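Local coordinates for protein cystalysin (Treponema denticola, PDB 1C7N) that belongs to the class I and II aminotransferase family, a group of pyridoxal-phosphate-dependent proteins, and holds pyridoxal-5'-phosphate in its pocket, at residues I119-Y124 with C140-K145; I151-L156 with Q187-I192; N165-F170 with M199-E204. One frame throughout, in Å; residues are numbered along the deposited sequence.

In the fold
All three contacts lie in the same alpha/beta part of the chain, around the seven-stranded sheet, and are mostly buried. Interaction 3 is its backbone ladder, two neighbouring parallel strands of that sheet; interaction 2 sets helix 183-195, which links those strands, against helix 153-160, and is wholly apolar across the pair, with an exposed lysine at its margin. Interaction 1 joins loops that follow two other strands of the sheet and mixes a carboxylate-hydroxyl bond with tight aliphatic contact. The side chains of Ile-119, Ile-151, Phe-170 and Ile-189 carry the packing from one contact to the next. Interactions 1 and 3 each also deliver a residue to the pyridoxal-5'-phosphate, Tyr-123 and Asp-203; interaction 2 does not touch it.

Interaction 1. Residues I119-Y124 with C140-K145; sequences ITPVYY and CELLEK. With PLP (pyridoxal-5'-phosphate), chain I.
The carboxylate of Glu-141 is met by Thr-120 from above its plane: OG1 of Thr-120 donates to OE2 of Glu-141 at 2.6 Å, 42° out of that plane, while CD of Pro-121 lies 3.4 Å from the other oxygen, OE1 of Glu-141. The second flat group, the ring of Tyr-123, takes no part in joining the two segments. It lies nearly parallel to the pyridine ring of pyridoxal-5'-phosphate, with C2 of the ligand 3.4 Å above its plane and over its centre.

Glu-141 leaves its own backbone pointing away from Thr-120, and the bend at chi2 (77°) swings CD back toward the threonine; the two side chains cross at about a right angle. The backbones are joined by a short bond, N of Leu-142 to O of Thr-120, 2.7 Å long. That same Thr-120 O also receives a CA-H contact from Glu-141. On the apolar side, CG2 of Ile-119 presses on Leu-142 at right angles, 3.2 Å from its CD2, tighter than usual for two carbons. CD of Pro-121 is a looser neighbour of the same leucine.

The peptide bond before Pro-121 is cis, and O of Pro-121 accepts from His-174. Farther on, the backbone of Tyr-123 bonds to that of Asn-175, another residue of the ligand pocket. Thr-120 N, buried here, finds no partner in the model.

The hydroxyl proton offered to Glu-141 would favour an ionised carboxylate. With that bond and the Leu-142 amide, the threonine's hydroxyl and carbonyl are both satisfied within a largely buried joint, at the root of the loop that carries Tyr-123 to the ligand.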
loop_
_atom_site.group_PDB
_atom_site.type_symbol
_atom_site.label_atom_id
_atom_site.label_comp_id
_atom_site.label_asym_id
_atom_site.label_seq_id
_atom_site.Cartn_x
_atom_site.Cartn_y
_atom_site.Cartn_z
ATOM N N ILE A 119 6.565 15.593 20.861
ATOM C CA ILE A 119 7.186 15.434 22.167
ATOM C C ILE A 119 8.362 14.475 21.983
ATOM O O ILE A 119 8.181 13.312 21.615
ATOM C CB ILE A 119 6.151 14.898 23.182
ATOM C CG1 ILE A 119 5.020 15.928 23.324
ATOM C CG2 ILE A 119 6.807 14.634 24.521
ATOM C CD1 ILE A 119 3.906 15.520 24.257
ATOM N N THR A 120 9.567 14.986 22.233
ATOM C CA THR A 120 10.804 14.237 22.034
ATOM C C THR A 120 11.559 13.841 23.306
ATOM O O THR A 120 11.348 14.422 24.367
ATOM C CB THR A 120 11.759 15.058 21.162
ATOM O OG1 THR A 120 12.106 16.260 21.857
ATOM C CG2 THR A 120 11.085 15.436 19.842
ATOM N N PRO A 121 12.456 12.839 23.210
ATOM C CA PRO A 121 12.769 12.079 21.992
ATOM C C PRO A 121 11.573 11.231 21.586
ATOM O O PRO A 121 10.681 10.989 22.398
ATOM C CB PRO A 121 13.971 11.239 22.413
ATOM C CG PRO A 121 13.699 10.993 23.869
ATOM C CD PRO A 121 13.279 12.370 24.336
ATOM N N VAL A 122 11.550 10.763 20.341
ATOM C CA VAL A 122 10.410 9.977 19.885
ATOM C C VAL A 122 10.643 9.279 18.545
ATOM O O VAL A 122 11.560 9.637 17.798
ATOM C CB VAL A 122 9.162 10.892 19.763
ATOM C CG1 VAL A 122 9.339 11.855 18.601
ATOM C CG2 VAL A 122 7.898 10.066 19.609
ATOM N N TYR A 123 9.804 8.280 18.269
ATOM C CA TYR A 123 9.817 7.502 17.024
ATOM C C TYR A 123 10.283 8.425 15.889
ATOM O O TYR A 123 9.573 9.351 15.509
ATOM C CB TYR A 123 8.395 6.997 16.782
ATOM C CG TYR A 123 8.162 6.211 15.518
ATOM C CD1 TYR A 123 8.801 4.996 15.295
ATOM C CD2 TYR A 123 7.248 6.661 14.570
ATOM C CE1 TYR A 123 8.529 4.242 14.152
ATOM C CE2 TYR A 123 6.968 5.923 13.430
ATOM C CZ TYR A 123 7.605 4.717 13.225
ATOM O OH TYR A 123 7.305 3.989 12.096
ATOM N N TYR A 124 11.472 8.163 15.350
ATOM C CA TYR A 124 12.069 9.018 14.321
ATOM C C TYR A 124 11.286 9.384 13.053
ATOM O O TYR A 124 11.454 10.481 12.532
ATOM C CB TYR A 124 13.469 8.496 13.953
ATOM C CG TYR A 124 13.534 7.088 13.407
ATOM C CD1 TYR A 124 13.400 6.841 12.038
ATOM C CD2 TYR A 124 13.741 6.002 14.259
ATOM C CE1 TYR A 124 13.473 5.545 11.533
ATOM C CE2 TYR A 124 13.814 4.706 13.765
ATOM C CZ TYR A 124 13.681 4.484 12.404
ATOM O OH TYR A 124 13.770 3.198 11.918
ATOM N N CYS A 140 9.055 19.684 21.890
ATOM C CA CYS A 140 8.650 19.923 23.263
ATOM C C CYS A 140 9.257 18.754 24.039
ATOM O O CYS A 140 8.570 17.796 24.400
ATOM C CB CYS A 140 7.126 19.917 23.382
ATOM S SG CYS A 140 6.518 20.511 24.979
ATOM N N GLU A 141 10.562 18.847 24.273
ATOM C CA GLU A 141 11.327 17.817 24.958
ATOM C C GLU A 141 10.721 17.297 26.260
ATOM O O GLU A 141 10.209 18.058 27.086
ATOM C CB GLU A 141 12.746 18.328 25.221
ATOM C CG GLU A 141 13.692 17.280 25.797
ATOM C CD GLU A 141 14.200 16.302 24.753
ATOM O OE1 GLU A 141 14.813 15.287 25.147
ATOM O OE2 GLU A 141 14.001 16.549 23.544
ATOM N N LEU A 142 10.786 15.982 26.435
ATOM C CA LEU A 142 10.273 15.333 27.634
ATOM C C LEU A 142 11.205 15.619 28.804
ATOM O O LEU A 142 12.420 15.766 28.628
ATOM C CB LEU A 142 10.193 13.820 27.428
ATOM C CG LEU A 142 9.072 13.245 26.561
ATOM C CD1 LEU A 142 9.412 11.819 26.174
ATOM C CD2 LEU A 142 7.754 13.306 27.324
ATOM N N LEU A 143 10.632 15.711 29.996
ATOM C CA LEU A 143 11.421 15.944 31.196
ATOM C C LEU A 143 11.764 14.561 31.728
ATOM O O LEU A 143 10.909 13.673 31.753
ATOM C CB LEU A 143 10.605 16.720 32.229
ATOM C CG LEU A 143 10.126 18.112 31.804
ATOM C CD1 LEU A 143 9.268 18.711 32.908
ATOM C CD2 LEU A 143 11.319 19.005 31.508
ATOM N N GLU A 144 13.008 14.364 32.139
ATOM C CA GLU A 144 13.414 13.059 32.642
ATOM C C GLU A 144 14.054 13.129 34.018
ATOM O O GLU A 144 14.931 13.958 34.264
ATOM C CB GLU A 144 14.379 12.396 31.654
ATOM C CG GLU A 144 14.840 11.005 32.078
ATOM C CD GLU A 144 16.196 11.003 32.770
ATOM O OE1 GLU A 144 16.426 10.122 33.626
ATOM O OE2 GLU A 144 17.038 11.867 32.447
ATOM N N LYS A 145 13.602 12.249 34.907
ATOM C CA LYS A 145 14.127 12.173 36.265
ATOM C C LYS A 145 14.288 10.708 36.649
ATOM O O LYS A 145 13.302 9.983 36.792
ATOM C CB LYS A 145 13.181 12.858 37.253
ATOM C CG LYS A 145 13.769 13.030 38.652
ATOM C CD LYS A 145 14.959 13.987 38.630
ATOM C CE LYS A 145 15.512 14.251 40.026
ATOM N NZ LYS A 145 16.127 13.043 40.645
HETATM N N1 PLP I . 4.125 4.758 14.807
HETATM C C2 PLP I . 4.986 4.345 15.842
HETATM C C2A PLP I . 5.028 5.264 17.049
HETATM C C3 PLP I . 5.641 3.047 15.661
HETATM O O3 PLP I . 6.526 2.767 16.619
HETATM C C4 PLP I . 5.349 2.269 14.515
HETATM C C4A PLP I . 5.905 0.928 14.342
HETATM C C5 PLP I . 4.384 2.817 13.509
HETATM C C6 PLP I . 3.822 4.051 13.670
HETATM C C5A PLP I . 3.826 1.810 12.508
HETATM O O4P PLP I . 3.912 1.984 11.149
HETATM P P PLP I . 3.137 0.820 10.319
HETATM O O1P PLP I . 3.658 1.015 8.969
HETATM O O2P PLP I . 1.647 1.093 10.407
HETATM O O3P PLP I . 3.468 -0.505 10.855
#

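Interaction 2. Residues I151-L156 with Q187-I192; sequences IDFQKL and QKIKDI. Unlike the reference sequence in segment 151-156: Gln-154 (reference Glu).
CG is anti to the carbonyl carbon, beside the backbone N, in both Phe-153 (chi1 -61°) and Lys-188 (chi1 -83°); the two side chains cross at about a right angle. Beyond CG the lysine is extended and runs over the ring: its CD sits 3.6 Å from the ring centroid of Phe-153, only 4° off the normal. This is a CH-pi contact made by a methylene, with CB of Lys-188 also 3.5 Å from CE2 of Phe-153. CB of Ile-151 covers the opposite face of the ring, toward the rim, so the phenyl is sandwiched between its own segment and the lysine. At the edge, in plane, CG1 of Ile-189 is 3.8 Å from CE2 of Phe-153. One turn on, CD2 of Leu-156 and CD1 of Ile-192 meet at 4.1 Å.

The first turn of helix 153-160 is capped by Asp-152, whose OD1 accepts from N of Lys-155. Ile-189 also rests on Leu-168 and Phe-170 of strand 165-171. Helices side by side over a mainly parallel sheet, here touched by Ile-189, belong to the layered alpha/beta arrangement of the large domain in fold-type I pyridoxal-phosphate proteins.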
loop_
_atom_site.group_PDB
_atom_site.type_symbol
_atom_site.label_atom_id
_atom_site.label_comp_id
_atom_site.label_asym_id
_atom_site.label_seq_id
_atom_site.Cartn_x
_atom_site.Cartn_y
_atom_site.Cartn_z
ATOM N N ILE A 151 5.678 15.077 30.734
ATOM C CA ILE A 151 5.426 16.189 29.817
ATOM C C ILE A 151 5.780 17.560 30.394
ATOM O O ILE A 151 5.513 17.837 31.560
ATOM C CB ILE A 151 3.935 16.225 29.415
ATOM C CG1 ILE A 151 3.522 14.885 28.796
ATOM C CG2 ILE A 151 3.678 17.371 28.455
ATOM C CD1 ILE A 151 4.225 14.557 27.510
ATOM N N ASP A 152 6.390 18.412 29.577
ATOM C CA ASP A 152 6.728 19.769 30.010
ATOM C C ASP A 152 5.514 20.613 29.630
ATOM O O ASP A 152 5.477 21.211 28.555
ATOM C CB ASP A 152 7.960 20.294 29.271
ATOM C CG ASP A 152 8.407 21.654 29.780
ATOM O OD1 ASP A 152 7.562 22.386 30.343
ATOM O OD2 ASP A 152 9.597 21.998 29.603
ATOM N N PHE A 153 4.519 20.653 30.508
ATOM C CA PHE A 153 3.292 21.392 30.225
ATOM C C PHE A 153 3.447 22.897 30.026
ATOM O O PHE A 153 2.791 23.474 29.156
ATOM C CB PHE A 153 2.254 21.103 31.310
ATOM C CG PHE A 153 1.873 19.651 31.401
ATOM C CD1 PHE A 153 2.358 18.852 32.432
ATOM C CD2 PHE A 153 1.041 19.077 30.443
ATOM C CE1 PHE A 153 2.021 17.500 32.508
ATOM C CE2 PHE A 153 0.697 17.727 30.509
ATOM C CZ PHE A 153 1.189 16.936 31.545
ATOM N N GLN A 154 4.303 23.537 30.814
ATOM C CA GLN A 154 4.509 24.972 30.671
ATOM C C GLN A 154 4.993 25.283 29.256
ATOM O O GLN A 154 4.462 26.171 28.586
ATOM C CB GLN A 154 5.540 25.478 31.682
ATOM C CG GLN A 154 5.204 25.178 33.132
ATOM C CD GLN A 154 6.150 25.874 34.095
ATOM O OE1 GLN A 154 7.372 25.788 33.950
ATOM N NE2 GLN A 154 5.591 26.563 35.085
ATOM N N LYS A 155 6.005 24.548 28.807
ATOM C CA LYS A 155 6.553 24.747 27.470
ATOM C C LYS A 155 5.524 24.386 26.403
ATOM O O LYS A 155 5.399 25.080 25.393
ATOM C CB LYS A 155 7.811 23.897 27.273
ATOM C CG LYS A 155 8.394 23.994 25.869
ATOM C CD LYS A 155 9.619 23.104 25.683
ATOM C CE LYS A 155 10.825 23.619 26.461
ATOM N NZ LYS A 155 12.059 22.850 26.124
ATOM N N LEU A 156 4.786 23.303 26.627
ATOM C CA LEU A 156 3.781 22.874 25.661
ATOM C C LEU A 156 2.687 23.923 25.487
ATOM O O LEU A 156 2.259 24.194 24.364
ATOM C CB LEU A 156 3.159 21.539 26.080
ATOM C CG LEU A 156 2.075 20.977 25.148
ATOM C CD1 LEU A 156 2.641 20.788 23.742
ATOM C CD2 LEU A 156 1.560 19.656 25.696
ATOM N N GLN A 187 -5.557 15.036 30.336
ATOM C CA GLN A 187 -6.497 16.122 30.603
ATOM C C GLN A 187 -5.800 17.462 30.410
ATOM O O GLN A 187 -6.339 18.358 29.758
ATOM C CB GLN A 187 -7.043 16.026 32.033
ATOM C CG GLN A 187 -8.010 14.866 32.255
ATOM C CD GLN A 187 -9.370 15.094 31.606
ATOM O OE1 GLN A 187 -10.079 14.142 31.273
ATOM N NE2 GLN A 187 -9.746 16.359 31.442
ATOM N N LYS A 188 -4.601 17.596 30.975
ATOM C CA LYS A 188 -3.829 18.830 30.856
ATOM C C LYS A 188 -3.529 19.147 29.397
ATOM O O LYS A 188 -3.577 20.304 28.977
ATOM C CB LYS A 188 -2.507 18.724 31.617
ATOM C CG LYS A 188 -2.584 18.997 33.109
ATOM C CD LYS A 188 -1.174 19.179 33.668
ATOM C CE LYS A 188 -1.178 19.580 35.131
ATOM N NZ LYS A 188 0.207 19.887 35.613
ATOM N N ILE A 189 -3.203 18.115 28.626
ATOM C CA ILE A 189 -2.904 18.308 27.215
ATOM C C ILE A 189 -4.187 18.678 26.478
ATOM O O ILE A 189 -4.176 19.544 25.604
ATOM C CB ILE A 189 -2.298 17.037 26.588
ATOM C CG1 ILE A 189 -1.025 16.650 27.346
ATOM C CG2 ILE A 189 -1.988 17.283 25.104
ATOM C CD1 ILE A 189 -0.393 15.359 26.875
ATOM N N LYS A 190 -5.291 18.028 26.840
ATOM C CA LYS A 190 -6.578 18.308 26.211
ATOM C C LYS A 190 -6.953 19.775 26.382
ATOM O O LYS A 190 -7.411 20.417 25.440
ATOM C CB LYS A 190 -7.681 17.435 26.816
ATOM C CG LYS A 190 -9.090 17.866 26.410
ATOM C CD LYS A 190 -10.157 17.057 27.129
ATOM C CE LYS A 190 -10.090 17.248 28.641
ATOM N NZ LYS A 190 -10.495 18.613 29.095
ATOM N N ASP A 191 -6.764 20.300 27.590
ATOM C CA ASP A 191 -7.088 21.697 27.858
ATOM C C ASP A 191 -6.242 22.633 27.007
ATOM O O ASP A 191 -6.756 23.598 26.438
ATOM C CB ASP A 191 -6.899 22.028 29.343
ATOM C CG ASP A 191 -7.949 21.377 30.224
ATOM O OD1 ASP A 191 -9.039 21.027 29.710
ATOM O OD2 ASP A 191 -7.693 21.225 31.434
ATOM N N ILE A 192 -4.947 22.349 26.923
ATOM C CA ILE A 192 -4.040 23.162 26.126
ATOM C C ILE A 192 -4.466 23.134 24.655
ATOM O O ILE A 192 -4.442 24.158 23.968
ATOM C CB ILE A 192 -2.584 22.642 26.234
ATOM C CG1 ILE A 192 -2.087 22.777 27.675
ATOM C CG2 ILE A 192 -1.679 23.406 25.274
ATOM C CD1 ILE A 192 -0.680 22.264 27.886
#

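Interaction 3. Residues N165-F170 with M199-E204; sequences NKALLF and MLWSDE. With PLP (pyridoxal-5'-phosphate), chain I.
CB of Ala-167 sits over one face of the Trp-201 indole, 3.7 Å from the centroid of the six-membered ring in a CH-pi contact displaced toward the rim. CD1 of Leu-169 comes to the edge of the same indole and lies 3.8 Å from CB of Trp-201. NE1 of Trp-201 makes a weak bond in the ring plane to SD of Met-199. The other face of the sheet carries Leu-168, Phe-170, Leu-200 and Ser-202; there CD1 of Leu-200 is 4.2 Å from CB of Phe-170, whose ring also meets those of Trp-181 and Phe-219. On this face OG of Ser-202 donates to OE2 of Glu-204 on its anti lone pair, and Phe-219 N also gives to that oxygen.

Five backbone bonds join the strands, which run parallel with axes at 9°. They alternate direction from Met-199 N to Lys-166 O up to the last rung, Asp-203 N to Phe-170 O, 2.7 Å long.

At the C-terminal end of strand 199-203, Asp-203 has CG anti to its backbone N (chi1 -178°) and places OD1 2.6 Å from N1 of pyridoxal-5'-phosphate, as the corresponding aspartate does in fold-type I relatives. The backbone rung to Phe-170 O fixes where Asp-203 leaves the strand and the Ile-205 amide steadies its OD2, consistent with a carboxylate held in place facing the pyridine nitrogen.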
loop_
_atom_site.group_PDB
_atom_site.type_symbol
_atom_site.label_atom_id
_atom_site.label_comp_id
_atom_site.label_asym_id
_atom_site.label_seq_id
_atom_site.Cartn_x
_atom_site.Cartn_y
_atom_site.Cartn_z
ATOM N N ASN A 165 2.050 27.251 14.634
ATOM C CA ASN A 165 1.984 25.828 14.933
ATOM C C ASN A 165 0.557 25.389 14.662
ATOM O O ASN A 165 -0.391 25.942 15.218
ATOM C CB ASN A 165 2.392 25.570 16.386
ATOM C CG ASN A 165 3.825 25.988 16.657
ATOM O OD1 ASN A 165 4.663 25.963 15.756
ATOM N ND2 ASN A 165 4.118 26.363 17.896
ATOM N N LYS A 166 0.408 24.397 13.791
ATOM C CA LYS A 166 -0.911 23.930 13.397
ATOM C C LYS A 166 -1.411 22.655 14.049
ATOM O O LYS A 166 -2.609 22.382 14.019
ATOM C CB LYS A 166 -0.948 23.763 11.876
ATOM C CG LYS A 166 -0.475 25.001 11.122
ATOM C CD LYS A 166 -1.325 26.214 11.474
ATOM C CE LYS A 166 -0.783 27.479 10.833
ATOM N NZ LYS A 166 -1.632 28.663 11.150
ATOM N N ALA A 167 -0.517 21.873 14.641
ATOM C CA ALA A 167 -0.950 20.632 15.264
ATOM C C ALA A 167 0.057 20.012 16.215
ATOM O O ALA A 167 1.240 20.356 16.221
ATOM C CB ALA A 167 -1.320 19.613 14.181
ATOM N N LEU A 168 -0.450 19.084 17.018
ATOM C CA LEU A 168 0.349 18.344 17.978
ATOM C C LEU A 168 0.377 16.879 17.547
ATOM O O LEU A 168 -0.654 16.204 17.549
ATOM C CB LEU A 168 -0.260 18.450 19.380
ATOM C CG LEU A 168 0.340 17.507 20.430
ATOM C CD1 LEU A 168 1.836 17.765 20.552
ATOM C CD2 LEU A 168 -0.352 17.716 21.773
ATOM N N LEU A 169 1.555 16.402 17.157
ATOM C CA LEU A 169 1.722 15.012 16.746
ATOM C C LEU A 169 2.095 14.257 18.021
ATOM O O LEU A 169 3.215 14.362 18.513
ATOM C CB LEU A 169 2.833 14.906 15.698
ATOM C CG LEU A 169 3.076 13.549 15.034
ATOM C CD1 LEU A 169 1.758 12.935 14.569
ATOM C CD2 LEU A 169 4.029 13.737 13.856
ATOM N N PHE A 170 1.142 13.485 18.530
ATOM C CA PHE A 170 1.296 12.752 19.780
ATOM C C PHE A 170 1.500 11.242 19.632
ATOM O O PHE A 170 0.881 10.601 18.783
ATOM C CB PHE A 170 0.053 13.024 20.633
ATOM C CG PHE A 170 0.249 12.798 22.100
ATOM C CD1 PHE A 170 1.157 13.567 22.820
ATOM C CD2 PHE A 170 -0.492 11.828 22.771
ATOM C CE1 PHE A 170 1.322 13.377 24.187
ATOM C CE2 PHE A 170 -0.334 11.631 24.131
ATOM C CZ PHE A 170 0.574 12.407 24.844
ATOM N N MET A 199 -4.552 21.123 16.098
ATOM C CA MET A 199 -5.297 19.940 15.721
ATOM C C MET A 199 -4.594 18.849 16.520
ATOM O O MET A 199 -3.483 19.068 16.999
ATOM C CB MET A 199 -5.133 19.710 14.218
ATOM C CG MET A 199 -6.168 18.810 13.598
ATOM S SD MET A 199 -6.106 18.931 11.801
ATOM C CE MET A 199 -7.051 17.482 11.352
ATOM N N LEU A 200 -5.223 17.693 16.694
ATOM C CA LEU A 200 -4.577 16.609 17.431
ATOM C C LEU A 200 -4.404 15.363 16.570
ATOM O O LEU A 200 -5.384 14.784 16.100
ATOM C CB LEU A 200 -5.374 16.233 18.688
ATOM C CG LEU A 200 -4.812 15.017 19.442
ATOM C CD1 LEU A 200 -3.433 15.350 20.008
ATOM C CD2 LEU A 200 -5.752 14.612 20.555
ATOM N N TRP A 201 -3.152 14.962 16.363
ATOM C CA TRP A 201 -2.840 13.767 15.588
ATOM C C TRP A 201 -2.235 12.786 16.589
ATOM O O TRP A 201 -1.053 12.877 16.915
ATOM C CB TRP A 201 -1.821 14.071 14.484
ATOM C CG TRP A 201 -2.200 15.204 13.566
ATOM C CD1 TRP A 201 -3.454 15.705 13.340
ATOM C CD2 TRP A 201 -1.312 15.961 12.735
ATOM N NE1 TRP A 201 -3.399 16.727 12.423
ATOM C CE2 TRP A 201 -2.097 16.906 12.035
ATOM C CE3 TRP A 201 0.073 15.934 12.514
ATOM C CZ2 TRP A 201 -1.545 17.814 11.132
ATOM C CZ3 TRP A 201 0.624 16.836 11.618
ATOM C CH2 TRP A 201 -0.184 17.765 10.936
ATOM N N SER A 202 -3.051 11.857 17.073
ATOM C CA SER A 202 -2.613 10.884 18.066
ATOM C C SER A 202 -2.282 9.504 17.501
ATOM O O SER A 202 -3.168 8.782 17.025
ATOM C CB SER A 202 -3.681 10.752 19.150
ATOM O OG SER A 202 -3.201 10.005 20.249
ATOM N N ASP A 203 -0.999 9.148 17.558
ATOM C CA ASP A 203 -0.524 7.856 17.069
ATOM C C ASP A 203 -0.576 6.872 18.232
ATOM O O ASP A 203 0.246 6.928 19.152
ATOM C CB ASP A 203 0.908 7.988 16.532
ATOM C CG ASP A 203 1.454 6.688 15.950
ATOM O OD1 ASP A 203 2.507 6.738 15.266
ATOM O OD2 ASP A 203 0.850 5.615 16.177
ATOM N N GLU A 204 -1.556 5.977 18.194
ATOM C CA GLU A 204 -1.728 5.001 19.259
ATOM C C GLU A 204 -1.590 3.579 18.718
ATOM O O GLU A 204 -2.316 2.668 19.130
ATOM C CB GLU A 204 -3.099 5.208 19.922
ATOM C CG GLU A 204 -3.447 6.695 20.114
ATOM C CD GLU A 204 -4.575 6.953 21.101
ATOM O OE1 GLU A 204 -5.358 6.024 21.395
ATOM O OE2 GLU A 204 -4.687 8.102 21.579
HETATM N N1 PLP I . 4.125 4.758 14.807
HETATM C C2 PLP I . 4.986 4.345 15.842
HETATM C C2A PLP I . 5.028 5.264 17.049
HETATM C C3 PLP I . 5.641 3.047 15.661
HETATM O O3 PLP I . 6.526 2.767 16.619
HETATM C C4 PLP I . 5.349 2.269 14.515
HETATM C C4A PLP I . 5.905 0.928 14.342
HETATM C C5 PLP I . 4.384 2.817 13.509
HETATM C C6 PLP I . 3.822 4.051 13.670
HETATM C C5A PLP I . 3.826 1.810 12.508
HETATM O O4P PLP I . 3.912 1.984 11.149
HETATM P P PLP I . 3.137 0.820 10.319
HETATM O O1P PLP I . 3.658 1.015 8.969
HETATM O O2P PLP I . 1.647 1.093 10.407
HETATM O O3P PLP I . 3.468 -0.505 10.855
#